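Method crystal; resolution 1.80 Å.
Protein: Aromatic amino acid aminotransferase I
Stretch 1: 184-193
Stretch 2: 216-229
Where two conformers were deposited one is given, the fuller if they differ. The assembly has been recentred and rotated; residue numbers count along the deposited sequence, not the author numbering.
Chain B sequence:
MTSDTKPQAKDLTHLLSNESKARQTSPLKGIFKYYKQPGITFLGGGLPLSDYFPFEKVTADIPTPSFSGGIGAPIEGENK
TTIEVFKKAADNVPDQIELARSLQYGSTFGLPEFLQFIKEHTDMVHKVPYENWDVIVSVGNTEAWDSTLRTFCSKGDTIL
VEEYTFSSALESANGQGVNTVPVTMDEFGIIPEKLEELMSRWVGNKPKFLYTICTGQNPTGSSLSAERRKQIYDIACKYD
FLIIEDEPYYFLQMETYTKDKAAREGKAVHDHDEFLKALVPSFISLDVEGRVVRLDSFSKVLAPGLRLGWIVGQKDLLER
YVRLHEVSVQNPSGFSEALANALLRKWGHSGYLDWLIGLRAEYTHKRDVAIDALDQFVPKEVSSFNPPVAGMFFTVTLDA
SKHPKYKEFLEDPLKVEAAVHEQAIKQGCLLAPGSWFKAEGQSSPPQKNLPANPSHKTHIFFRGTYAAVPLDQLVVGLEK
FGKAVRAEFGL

Stretch 1 (184-193) TMDEFGIIPE
Stretch 2, residues 216-229: GQNPTGSSLSAERR

Stretch 1 opens with a tight hairpin, its strands 185-186 and 189-190 joined by a type I turn from Asp 186 to Gly 189, laid against the loop and helix start of stretch 2; Phe 188 CA lies 5.0 Å from Ser 222 CA and Pro 192 CA 6.5 Å from Arg 228 CA. The contact buries 542 Å². Met 185 (chi1 m, chi2 t, chi3 p) starts sideways, but its flexible end brings CE within 3.6 Å of both Gln 217 CD and Thr 220 CG2.

Asp 186, chi1 p, is the polar anchor. Arg 228, pointing toward the hairpin from the helix with chi1 m and the rest t, meets it in a two-pronged salt bridge: NH1 to Asp 186 OD1 2.9 Å, NH2 to Asp 186 OD2 3.0 Å. Asp 186 OD1 also accepts from Phe 188 N (2.9 Å), steadying the turn.

Glu 187 O packs 3.3 Å from Ser 222 CB. Phe 188 sets its CB over one guanidinium face, 3.8 Å from Arg 228 NH1, while water 2 links Phe 188 O to Ser 225 N, 2.9 Å from each.

Gly 189 (phi/psi 109/-158) suits its place: a CB would jam against the preceding carbonyl and sit 3.0 Å from Leu 224 CD2. Ile 190 CB lies 4.2 Å from Leu 224 CD2; Ile 190 O takes a weak bond from Arg 228 NH1 (3.0 Å). Pro 192, starting a helix, rests CD 3.8 Å from Arg 228 CD.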

# COMPACT_ATOMS: atom_id res chain seq x y z
N THR B 184 8.94 29.09 -9.40
CA THR B 184 10.07 29.82 -8.82
C THR B 184 9.76 30.14 -7.35
O THR B 184 8.57 30.50 -7.04
CB THR B 184 10.44 31.04 -9.65
OG1 THR B 184 10.78 30.54 -10.95
CG2 THR B 184 11.57 31.81 -8.99
N MET B 185 10.76 29.93 -6.51
CA MET B 185 10.69 30.15 -5.05
C MET B 185 11.66 31.26 -4.64
O MET B 185 12.66 31.49 -5.35
CB MET B 185 11.05 28.90 -4.26
CG MET B 185 10.12 27.75 -4.54
SD MET B 185 10.81 26.23 -3.93
CE MET B 185 10.21 26.21 -2.24
N ASP B 186 11.39 31.88 -3.51
CA ASP B 186 12.42 32.61 -2.75
C ASP B 186 12.57 31.86 -1.42
O ASP B 186 12.13 30.71 -1.34
CB ASP B 186 12.07 34.10 -2.67
CG ASP B 186 10.81 34.43 -1.87
OD1 ASP B 186 10.23 33.49 -1.24
OD2 ASP B 186 10.38 35.60 -1.92
N GLU B 187 13.23 32.44 -0.44
CA GLU B 187 13.50 31.74 0.83
C GLU B 187 12.19 31.53 1.59
O GLU B 187 12.21 30.77 2.53
CB GLU B 187 14.53 32.48 1.67
CG GLU B 187 14.04 33.83 2.17
CD GLU B 187 14.54 35.03 1.39
OE1 GLU B 187 14.43 35.02 0.11
OE2 GLU B 187 15.00 35.98 2.07
N PHE B 188 11.08 32.14 1.18
CA PHE B 188 9.78 31.98 1.89
C PHE B 188 8.83 31.08 1.09
O PHE B 188 7.67 31.01 1.50
CB PHE B 188 9.15 33.34 2.18
CG PHE B 188 10.07 34.28 2.93
CD1 PHE B 188 10.48 33.98 4.22
CD2 PHE B 188 10.58 35.40 2.31
CE1 PHE B 188 11.32 34.84 4.91
CE2 PHE B 188 11.44 36.25 3.00
CZ PHE B 188 11.82 35.96 4.28
N GLY B 189 9.30 30.50 -0.03
CA GLY B 189 8.57 29.54 -0.87
C GLY B 189 8.14 30.11 -2.20
O GLY B 189 8.72 31.09 -2.68
N ILE B 190 7.13 29.49 -2.79
CA ILE B 190 6.56 29.88 -4.11
C ILE B 190 6.34 31.40 -4.09
O ILE B 190 5.68 31.91 -3.16
CB ILE B 190 5.24 29.14 -4.34
CG1 ILE B 190 5.43 27.65 -4.59
CG2 ILE B 190 4.41 29.80 -5.44
CD1 ILE B 190 4.13 26.87 -4.59
N ILE B 191 6.72 32.06 -5.18
CA ILE B 191 6.47 33.51 -5.38
C ILE B 191 5.18 33.64 -6.17
O ILE B 191 5.15 33.34 -7.37
CB ILE B 191 7.66 34.19 -6.09
CG1 ILE B 191 8.98 34.01 -5.34
CG2 ILE B 191 7.29 35.67 -6.30
CD1 ILE B 191 10.21 34.45 -6.11
N PRO B 192 4.05 34.09 -5.56
CA PRO B 192 2.79 34.11 -6.29
C PRO B 192 2.81 34.89 -7.61
O PRO B 192 2.23 34.39 -8.56
CB PRO B 192 1.84 34.73 -5.26
CG PRO B 192 2.45 34.27 -3.95
CD PRO B 192 3.91 34.55 -4.18
N GLU B 193 3.46 36.08 -7.68
CA GLU B 193 3.47 36.87 -8.94
C GLU B 193 4.02 36.02 -10.11
O GLU B 193 3.47 36.10 -11.19
CB GLU B 193 4.29 38.17 -8.81
CG GLU B 193 4.63 38.77 -10.17
CD GLU B 193 5.38 40.09 -10.19
OE1 GLU B 193 6.00 40.40 -9.19
OE2 GLU B 193 5.33 40.80 -11.22
N GLY B 216 6.79 23.65 6.21
CA GLY B 216 8.05 22.93 6.47
C GLY B 216 8.56 22.30 5.18
O GLY B 216 8.96 21.08 5.19
N GLN B 217 8.39 23.03 4.09
CA GLN B 217 8.68 22.63 2.69
C GLN B 217 10.01 21.86 2.65
O GLN B 217 10.95 22.28 3.30
CB GLN B 217 8.76 23.86 1.81
CG GLN B 217 8.55 23.64 0.32
CD GLN B 217 9.77 23.16 -0.45
OE1 GLN B 217 10.92 23.37 -0.05
NE2 GLN B 217 9.51 22.49 -1.57
N ASN B 218 10.03 20.72 1.94
CA ASN B 218 11.24 19.89 1.76
C ASN B 218 11.78 20.18 0.36
O ASN B 218 11.10 19.83 -0.61
CB ASN B 218 10.87 18.42 1.96
CG ASN B 218 12.02 17.45 1.80
OD1 ASN B 218 13.17 17.85 1.66
ND2 ASN B 218 11.72 16.16 1.90
N PRO B 219 13.00 20.74 0.16
CA PRO B 219 14.05 20.93 1.17
C PRO B 219 14.27 22.31 1.81
O PRO B 219 15.15 22.41 2.64
CB PRO B 219 15.29 20.72 0.26
CG PRO B 219 14.93 21.46 -0.98
CD PRO B 219 13.49 21.11 -1.18
N THR B 220 13.51 23.33 1.43
CA THR B 220 13.82 24.76 1.72
C THR B 220 13.57 25.08 3.20
O THR B 220 14.26 25.97 3.73
CB THR B 220 13.08 25.72 0.79
OG1 THR B 220 11.68 25.59 1.09
CG2 THR B 220 13.39 25.46 -0.66
N GLY B 221 12.71 24.33 3.89
CA GLY B 221 12.36 24.64 5.28
C GLY B 221 11.49 25.88 5.32
O GLY B 221 11.15 26.36 6.42
N SER B 222 11.04 26.35 4.16
CA SER B 222 10.13 27.50 4.03
C SER B 222 8.68 27.10 4.40
O SER B 222 8.29 25.93 4.33
CB SER B 222 10.24 28.09 2.62
OG SER B 222 9.57 27.28 1.68
N SER B 223 7.84 28.03 4.78
CA SER B 223 6.39 27.74 4.92
C SER B 223 5.63 28.88 4.26
O SER B 223 5.96 30.05 4.56
CB SER B 223 5.96 27.58 6.38
OG SER B 223 6.73 26.65 7.08
N LEU B 224 4.69 28.59 3.37
CA LEU B 224 3.93 29.70 2.75
C LEU B 224 3.11 30.42 3.81
O LEU B 224 2.40 29.76 4.60
CB LEU B 224 3.03 29.16 1.65
CG LEU B 224 3.78 28.69 0.41
CD1 LEU B 224 2.81 28.00 -0.53
CD2 LEU B 224 4.45 29.86 -0.28
N SER B 225 3.25 31.75 3.85
CA SER B 225 2.44 32.65 4.71
C SER B 225 0.96 32.52 4.35
O SER B 225 0.61 32.12 3.20
CB SER B 225 2.92 34.08 4.53
OG SER B 225 2.51 34.55 3.25
N ALA B 226 0.08 32.90 5.28
CA ALA B 226 -1.37 32.95 5.03
C ALA B 226 -1.63 33.82 3.79
O ALA B 226 -2.49 33.48 2.97
CB ALA B 226 -2.06 33.49 6.26
N GLU B 227 -0.87 34.90 3.64
CA GLU B 227 -1.06 35.84 2.51
C GLU B 227 -0.68 35.14 1.20
O GLU B 227 -1.40 35.29 0.22
CB GLU B 227 -0.19 37.09 2.75
CG GLU B 227 -0.56 37.93 3.97
CD GLU B 227 -0.32 37.35 5.36
OE1 GLU B 227 0.61 36.58 5.55
OE2 GLU B 227 -1.10 37.70 6.27
N ARG B 228 0.43 34.43 1.13
CA ARG B 228 0.82 33.76 -0.13
C ARG B 228 -0.15 32.62 -0.45
O ARG B 228 -0.47 32.40 -1.62
CB ARG B 228 2.25 33.28 -0.03
CG ARG B 228 3.27 34.39 -0.14
CD ARG B 228 4.61 33.78 -0.51
NE ARG B 228 5.61 34.83 -0.49
CZ ARG B 228 6.88 34.69 -0.84
NH1 ARG B 228 7.37 33.51 -1.21
NH2 ARG B 228 7.67 35.73 -0.71
N ARG B 229 -0.71 31.97 0.57
CA ARG B 229 -1.66 30.85 0.35
C ARG B 229 -2.92 31.42 -0.32
O ARG B 229 -3.42 30.82 -1.33
CB ARG B 229 -1.91 30.10 1.66
CG ARG B 229 -0.69 29.35 2.19
CD ARG B 229 -0.99 28.70 3.54
NE ARG B 229 0.22 28.10 4.05
CZ ARG B 229 0.37 26.85 4.51
NH1 ARG B 229 -0.67 26.09 4.80
NH2 ARG B 229 1.58 26.43 4.84
O HOH W 1 14.24 28.99 2.88
O HOH W 2 5.71 32.80 2.69